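Local coordinates for glyoxalase family protein (Bacillus cereus, PDB 1ZSW) that is of unknown function but binds zinc and belongs to the glyoxalase/bleomycin resistance protein/dioxygenase superfamily, in which metal-dependent enzymes are common, at residues A[70-75]-A[81-86]; A[34-39]-A[103-108]; A[195-200]-A[267-272]. All coordinates share one frame; numbering follows the deposited sequence.

Contact 1 of 3, residues A[70-75]-A[81-86]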
# COMPACT_ATOMS: atom_id res chain seq x y z
N HIS A 70 -11.13 5.83 9.17
CA HIS A 70 -10.22 5.44 8.12
C HIS A 70 -9.16 6.55 8.04
O HIS A 70 -9.45 7.70 7.70
CB HIS A 70 -10.96 5.22 6.78
CG HIS A 70 -10.14 4.55 5.73
ND1 HIS A 70 -10.53 4.49 4.40
CD2 HIS A 70 -8.93 3.94 5.79
CE1 HIS A 70 -9.62 3.84 3.70
NE2 HIS A 70 -8.63 3.50 4.52
N LEU A 71 -7.92 6.23 8.40
CA LEU A 71 -6.85 7.21 8.45
C LEU A 71 -5.79 6.94 7.37
O LEU A 71 -5.38 5.77 7.18
CB LEU A 71 -6.17 7.18 9.83
CG LEU A 71 -7.06 7.14 11.08
CD1 LEU A 71 -6.14 7.18 12.26
CD2 LEU A 71 -8.00 8.35 11.11
N PHE A 72 -5.43 7.95 6.57
CA PHE A 72 -4.37 7.77 5.56
C PHE A 72 -3.17 8.56 6.01
O PHE A 72 -3.29 9.68 6.58
CB PHE A 72 -4.74 8.32 4.15
CG PHE A 72 -5.79 7.55 3.39
CD1 PHE A 72 -7.14 7.68 3.72
CD2 PHE A 72 -5.44 6.76 2.29
CE1 PHE A 72 -8.12 7.01 2.99
CE2 PHE A 72 -6.42 6.08 1.54
CZ PHE A 72 -7.76 6.20 1.90
N TYR A 73 -2.00 7.96 5.78
CA TYR A 73 -0.68 8.60 5.93
C TYR A 73 0.08 8.51 4.61
O TYR A 73 -0.07 7.55 3.85
CB TYR A 73 0.10 7.85 7.02
CG TYR A 73 -0.65 7.73 8.33
CD1 TYR A 73 -1.46 6.61 8.60
CD2 TYR A 73 -0.62 8.77 9.30
CE1 TYR A 73 -2.16 6.47 9.79
CE2 TYR A 73 -1.35 8.66 10.50
CZ TYR A 73 -2.11 7.50 10.73
OH TYR A 73 -2.83 7.31 11.88
N GLY A 74 0.94 9.47 4.35
CA GLY A 74 1.75 9.44 3.15
C GLY A 74 2.66 10.63 3.09
O GLY A 74 3.09 11.13 4.11
N ASP A 75 2.93 11.05 1.87
CA ASP A 75 3.84 12.16 1.62
C ASP A 75 3.06 13.48 1.73
O ASP A 75 1.95 13.49 2.23
CB ASP A 75 4.58 12.01 0.28
CG ASP A 75 3.72 12.28 -0.95
OD1 ASP A 75 2.50 12.40 -0.79
OD2 ASP A 75 4.27 12.35 -2.08
N GLY A 81 1.28 5.70 -4.30
CA GLY A 81 2.60 5.14 -4.02
C GLY A 81 3.11 5.42 -2.61
O GLY A 81 4.06 4.77 -2.15
N THR A 82 2.49 6.36 -1.90
CA THR A 82 3.00 6.75 -0.60
C THR A 82 2.01 6.44 0.52
O THR A 82 2.36 6.54 1.70
CB THR A 82 3.36 8.29 -0.52
OG1 THR A 82 2.16 9.08 -0.47
CG2 THR A 82 4.25 8.70 -1.66
N GLU A 83 0.79 6.02 0.14
CA GLU A 83 -0.34 5.98 1.04
C GLU A 83 -0.43 4.67 1.80
O GLU A 83 -0.59 3.61 1.17
CB GLU A 83 -1.63 6.09 0.20
CG GLU A 83 -1.68 7.32 -0.73
CD GLU A 83 -2.84 7.25 -1.72
OE1 GLU A 83 -3.79 6.47 -1.49
OE2 GLU A 83 -2.78 7.97 -2.74
N LEU A 84 -0.35 4.75 3.14
CA LEU A 84 -0.70 3.64 4.04
C LEU A 84 -1.97 4.06 4.74
O LEU A 84 -2.03 5.13 5.33
CB LEU A 84 0.39 3.38 5.09
CG LEU A 84 1.87 3.22 4.74
CD1 LEU A 84 2.59 2.30 5.76
CD2 LEU A 84 2.18 2.79 3.32
N SER A 85 -2.99 3.23 4.65
CA SER A 85 -4.24 3.61 5.33
C SER A 85 -4.65 2.52 6.32
O SER A 85 -4.26 1.34 6.17
CB SER A 85 -5.32 3.88 4.30
OG SER A 85 -6.03 2.70 4.00
N PHE A 86 -5.40 2.93 7.35
CA PHE A 86 -5.79 2.04 8.44
C PHE A 86 -7.25 2.27 8.78
O PHE A 86 -7.66 3.42 8.91
CB PHE A 86 -4.95 2.38 9.68
CG PHE A 86 -3.50 2.03 9.54
CD1 PHE A 86 -3.06 0.80 10.03
CD2 PHE A 86 -2.59 2.91 8.93
CE1 PHE A 86 -1.75 0.43 9.89
CE2 PHE A 86 -1.20 2.53 8.80
CZ PHE A 86 -0.82 1.29 9.30

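Contact 2 of 3, residues A[34-39]-A[103-108]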
# COMPACT_ATOMS: atom_id res chain seq x y z
N ILE A 34 -1.80 0.89 0.34
CA ILE A 34 -1.99 -0.40 1.01
C ILE A 34 -2.78 -0.10 2.27
O ILE A 34 -2.54 0.94 2.88
CB ILE A 34 -0.59 -1.08 1.29
CG1 ILE A 34 -0.72 -2.52 1.79
CG2 ILE A 34 0.33 -0.18 2.14
CD1 ILE A 34 0.57 -3.34 1.50
N SER A 35 -3.73 -0.96 2.58
CA SER A 35 -4.70 -0.71 3.67
C SER A 35 -4.68 -1.82 4.70
O SER A 35 -4.62 -2.97 4.32
CB SER A 35 -6.12 -0.55 3.11
OG SER A 35 -6.10 0.66 2.31
N MET A 36 -4.81 -1.42 5.97
CA MET A 36 -4.57 -2.27 7.16
C MET A 36 -5.65 -2.04 8.19
O MET A 36 -6.47 -1.12 8.08
CB MET A 36 -3.23 -1.85 7.80
CG MET A 36 -1.96 -2.38 7.13
SD MET A 36 -1.58 -1.65 5.53
CE MET A 36 -1.06 -0.01 6.02
N VAL A 37 -5.68 -2.91 9.19
CA VAL A 37 -6.59 -2.78 10.32
C VAL A 37 -5.80 -2.46 11.58
O VAL A 37 -4.79 -3.13 11.85
CB VAL A 37 -7.34 -4.10 10.50
CG1 VAL A 37 -8.20 -4.11 11.80
CG2 VAL A 37 -8.24 -4.38 9.28
N THR A 38 -6.26 -1.44 12.31
CA THR A 38 -5.71 -1.05 13.63
C THR A 38 -6.81 -1.15 14.68
O THR A 38 -7.99 -0.96 14.39
CB THR A 38 -5.09 0.38 13.64
OG1 THR A 38 -4.46 0.62 14.91
CG2 THR A 38 -6.12 1.46 13.42
N LYS A 39 -6.41 -1.46 15.92
CA LYS A 39 -7.37 -1.49 17.02
C LYS A 39 -7.53 -0.11 17.67
O LYS A 39 -8.55 0.15 18.35
CB LYS A 39 -6.86 -2.48 18.08
CG LYS A 39 -7.93 -2.88 19.06
CD LYS A 39 -7.39 -3.91 20.05
CE LYS A 39 -8.41 -4.18 21.16
NZ LYS A 39 -9.63 -4.93 20.73
N THR A 103 1.90 -9.80 3.69
CA THR A 103 2.61 -9.97 4.97
C THR A 103 3.69 -8.93 5.32
O THR A 103 4.14 -8.93 6.45
CB THR A 103 3.23 -11.41 5.09
OG1 THR A 103 3.98 -11.67 3.91
CG2 THR A 103 2.10 -12.45 5.30
N ARG A 104 4.12 -8.08 4.39
CA ARG A 104 5.18 -7.09 4.72
C ARG A 104 5.08 -5.89 3.82
O ARG A 104 4.87 -6.04 2.59
CB ARG A 104 6.58 -7.72 4.60
CG ARG A 104 7.65 -6.96 5.37
CD ARG A 104 9.07 -7.48 5.12
NE ARG A 104 9.21 -8.95 5.12
CZ ARG A 104 9.58 -9.67 6.18
NH1 ARG A 104 9.81 -9.09 7.35
NH2 ARG A 104 9.70 -10.99 6.06
N ILE A 105 5.25 -4.69 4.41
CA ILE A 105 5.26 -3.45 3.65
C ILE A 105 6.68 -2.90 3.57
O ILE A 105 7.25 -2.54 4.59
CB ILE A 105 4.40 -2.38 4.33
CG1 ILE A 105 3.02 -2.94 4.65
CG2 ILE A 105 4.29 -1.14 3.41
CD1 ILE A 105 2.18 -1.94 5.51
N GLY A 106 7.21 -2.82 2.36
CA GLY A 106 8.51 -2.20 2.11
C GLY A 106 8.36 -0.69 1.94
O GLY A 106 7.47 -0.23 1.22
N LEU A 107 9.24 0.08 2.56
CA LEU A 107 9.18 1.57 2.48
C LEU A 107 10.57 2.06 2.07
O LEU A 107 11.56 1.69 2.72
CB LEU A 107 8.79 2.15 3.84
CG LEU A 107 7.42 1.76 4.39
CD1 LEU A 107 7.23 2.27 5.81
CD2 LEU A 107 6.37 2.33 3.44
N LEU A 108 10.64 2.85 1.01
CA LEU A 108 11.95 3.31 0.49
C LEU A 108 12.47 4.48 1.33
O LEU A 108 11.71 5.38 1.69
CB LEU A 108 11.81 3.74 -0.97
CG LEU A 108 11.44 2.61 -1.92
CD1 LEU A 108 10.98 3.10 -3.28
CD2 LEU A 108 12.66 1.67 -2.09

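Contact 3 of 3, residues A[195-200]-A[267-272]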
# COMPACT_ATOMS: atom_id res chain seq x y z
N ALA A 195 2.23 -16.03 -9.50
CA ALA A 195 3.14 -15.63 -10.56
C ALA A 195 2.42 -15.46 -11.89
O ALA A 195 2.66 -14.48 -12.58
CB ALA A 195 4.29 -16.65 -10.70
N SER A 196 1.55 -16.43 -12.24
CA SER A 196 0.79 -16.36 -13.48
C SER A 196 -0.11 -15.14 -13.52
O SER A 196 -0.20 -14.44 -14.52
CB SER A 196 -0.06 -17.64 -13.62
OG SER A 196 -0.86 -17.58 -14.81
N THR A 197 -0.77 -14.82 -12.41
CA THR A 197 -1.58 -13.61 -12.36
C THR A 197 -0.78 -12.34 -12.69
O THR A 197 -1.19 -11.49 -13.53
CB THR A 197 -2.30 -13.49 -10.97
OG1 THR A 197 -3.25 -14.56 -10.86
CG2 THR A 197 -3.04 -12.14 -10.83
N LEU A 198 0.35 -12.20 -12.01
CA LEU A 198 1.17 -11.03 -12.13
C LEU A 198 1.78 -10.92 -13.51
O LEU A 198 1.76 -9.84 -14.08
CB LEU A 198 2.27 -11.00 -11.06
CG LEU A 198 1.77 -10.93 -9.61
CD1 LEU A 198 2.95 -10.88 -8.68
CD2 LEU A 198 0.91 -9.69 -9.38
N THR A 199 2.30 -12.02 -14.05
CA THR A 199 2.99 -11.90 -15.34
C THR A 199 2.07 -12.00 -16.52
O THR A 199 2.24 -11.25 -17.48
CB THR A 199 4.12 -12.96 -15.50
OG1 THR A 199 3.53 -14.28 -15.41
CG2 THR A 199 5.16 -12.78 -14.43
N GLU A 200 1.13 -12.94 -16.49
CA GLU A 200 0.25 -13.18 -17.64
C GLU A 200 -0.88 -12.19 -17.79
O GLU A 200 -1.26 -11.83 -18.92
CB GLU A 200 -0.30 -14.60 -17.64
CG GLU A 200 0.79 -15.64 -17.58
CD GLU A 200 0.25 -17.05 -17.47
OE1 GLU A 200 -0.98 -17.22 -17.68
OE2 GLU A 200 1.03 -17.97 -17.16
N ARG A 267 -10.27 -13.79 -16.91
CA ARG A 267 -9.51 -14.83 -16.22
C ARG A 267 -10.33 -15.49 -15.08
O ARG A 267 -9.84 -16.36 -14.35
CB ARG A 267 -8.17 -14.28 -15.70
CG ARG A 267 -7.38 -13.36 -16.68
CD ARG A 267 -6.95 -14.02 -17.96
NE ARG A 267 -5.81 -13.37 -18.61
CZ ARG A 267 -5.83 -12.19 -19.22
NH1 ARG A 267 -6.94 -11.45 -19.24
NH2 ARG A 267 -4.74 -11.73 -19.81
N GLY A 268 -11.60 -15.11 -14.98
CA GLY A 268 -12.57 -15.85 -14.15
C GLY A 268 -12.59 -15.34 -12.73
O GLY A 268 -13.30 -15.88 -11.85
N PHE A 269 -11.84 -14.28 -12.49
CA PHE A 269 -11.95 -13.62 -11.21
C PHE A 269 -13.24 -12.80 -11.18
O PHE A 269 -13.75 -12.33 -12.22
CB PHE A 269 -10.73 -12.74 -10.92
CG PHE A 269 -9.44 -13.51 -10.82
CD1 PHE A 269 -8.30 -13.08 -11.47
CD2 PHE A 269 -9.38 -14.69 -10.07
CE1 PHE A 269 -7.10 -13.80 -11.37
CE2 PHE A 269 -8.19 -15.41 -9.98
CZ PHE A 269 -7.04 -14.94 -10.63
N HIS A 270 -13.72 -12.55 -9.98
CA HIS A 270 -14.98 -11.86 -9.78
C HIS A 270 -14.68 -10.45 -9.29
O HIS A 270 -14.17 -10.26 -8.19
CB HIS A 270 -15.81 -12.65 -8.77
CG HIS A 270 -16.48 -13.85 -9.38
ND1 HIS A 270 -15.79 -14.84 -10.04
CD2 HIS A 270 -17.79 -14.20 -9.43
CE1 HIS A 270 -16.64 -15.76 -10.47
NE2 HIS A 270 -17.86 -15.39 -10.11
N SER A 271 -15.00 -9.46 -10.13
CA SER A 271 -14.68 -8.07 -9.87
C SER A 271 -15.78 -7.49 -9.00
O SER A 271 -16.94 -7.86 -9.16
CB SER A 271 -14.65 -7.31 -11.17
OG SER A 271 -14.70 -5.92 -10.94
N SER A 272 -15.44 -6.58 -8.08
CA SER A 272 -16.42 -5.77 -7.35
C SER A 272 -17.22 -4.82 -8.24
O SER A 272 -18.25 -4.25 -7.81
CB SER A 272 -15.70 -4.94 -6.30
OG SER A 272 -14.87 -3.99 -6.94
O HOH W 1 -3.63 -15.03 -17.92

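Contact 1 of 3, residues A[70-75]-A[81-86]
L71 and Y73 pair with F86 and L84 as the hydrogen-bonded positions of an antiparallel β-hairpin, buried in the large sheet whose concave side carries the zinc site. The ladder is regular: L71 N to F86 O is 2.9 Å and F86 N to L71 O is 2.8 Å, while Y73 and L84 exchange a second pair of bonds.

On the zinc-facing side, S85 is gripped from several directions. H70 places its CG anti to the backbone N (chi1 -168°), which swings the ring across the strands until NE2 lies 2.8 Å from S85 OG, a hydrogen bond made at the imidazole edge; S35 on the next strand binds the same hydroxyl. S85 CB sits over a face of F72, 3.7 Å from the ring centroid, a CH-pi contact made by one of the two conformers of F72, and so less certain. These strands are the last two of a βαβββ module, the repeating unit of this superfamily, and the side chain of E83 packs against that of the zinc ligand H33.

On the other face L71, Y73, L84 and F86 make a mostly hydrophobic layer, with helix 41-51 against L71, Y73 and F86. Y73 and F86 cross at about a right angle, F86 CD2 meeting the tyrosine edge 3.7 Å from Y73 CE1. Where the hairpin turns, T82 OG1 takes a hydrogen bond from D75 N at 3.2 Å and is also bonded to S79 O, while D75 OD2 is hydrogen-bonded to the S79 hydroxyl and the backbone N of E165.

Contact 2 of 3, residues A[34-39]-A[103-108]
I105 meets I34 and M36 in a small, fully buried apolar contact between two different sheets, with no hydrogen bond crossing it. The close part is at the end of I105. M36 comes at it tip to tip: its chain is bent at chi2 and chi3 (71° and 72°), which curls the thioether back so that SD lies 3.8 Å from I105 CD1, with M36 CE at the same distance. I34 approaches from beside the methionine at a slant, sending CD1 to within 4.0 Å of I105 CG1, one carbon further back along the branch.

Beyond these three residues the contact is loose. Even the nearest alpha carbons, those of I34 and I105, are 8.3 Å apart, and strand 34-38 then diverges toward the partly exposed K39. I34 and M36 face I105, whereas S35 between them turns its side chain away from 103-108, to where S85 and the zinc ligand H246 lie.

Around the three touching side chains, L84 of strand 83-88 packs on I34 and M36, I244 of strand 244-251 touches all three, and L151 of strand 150-155 and L149 in the loop just before it touch I105.

Contact 3 of 3, residues A[195-200]-A[267-272]
T197 and F269 make the main van der Waals contact between helix 191-201 and the loop that follows helix 254-266, a light, partly buried contact with no direct hydrogen bond across it. The threonine hydroxyl meets the phenylalanine at its edge, near the ring plane, with T197 OG1 3.8 Å from F269 CZ and 4.0 Å from F269 CE1. T197 OG1 stands beside its own backbone N (chi1 -66°) and also makes a weak hydrogen bond to K193 O, one turn back in the helix.

The polar part runs through R267 and E200; it is looser and less certain, since it holds for one of the two conformers of R267. In that conformer R267 NH2 comes within 3.6 Å of E200 O without a hydrogen bond. The charged groups do not touch: E200 OE1 is 6.2 Å from R267 NE. The opposite charges are linked through a water and not by a salt bridge, the water accepting from R267 NE at 2.8 Å in the guanidinium plane and donating a weak bond to E200 OE1.

Backbone geometry sets up the loop. G268, at positive phi, closes helix 254-266 with a Schellman motif, and the chain then turns F269 toward the neighbouring helix.

I201 lies against both R267 and F269, E287 and S288 line F269 just past strand 280-286, and A195, L198 and T199 of helix 191-201 rest on F216 of strand 213-217.

In the fold
Contacts 1 and 2 adjoin, their centres about 9 Å apart, because strands 83-88 and 31-38 are neighbours in one sheet: S85 O lies 2.8 Å from M36 N, and S85 OG lies 2.6 Å from S35 OG, both probable hydrogen bonds. Contact 1 joins two adjacent strands within that sheet, while contact 2 packs it against a second sheet. The zinc, held by H33, H246 and E294, is about 6 Å from the side chain of S85 and about 8 Å from that of I34; a bound beta-mercaptoethanol, probably from the crystallisation liquor, lies about 3 Å from the side chain of F72. Contact 3 lies in the second glyoxalase-family region of the sequence, its centre about 26 Å from that of contact 1 and about 22 Å from that of contact 2.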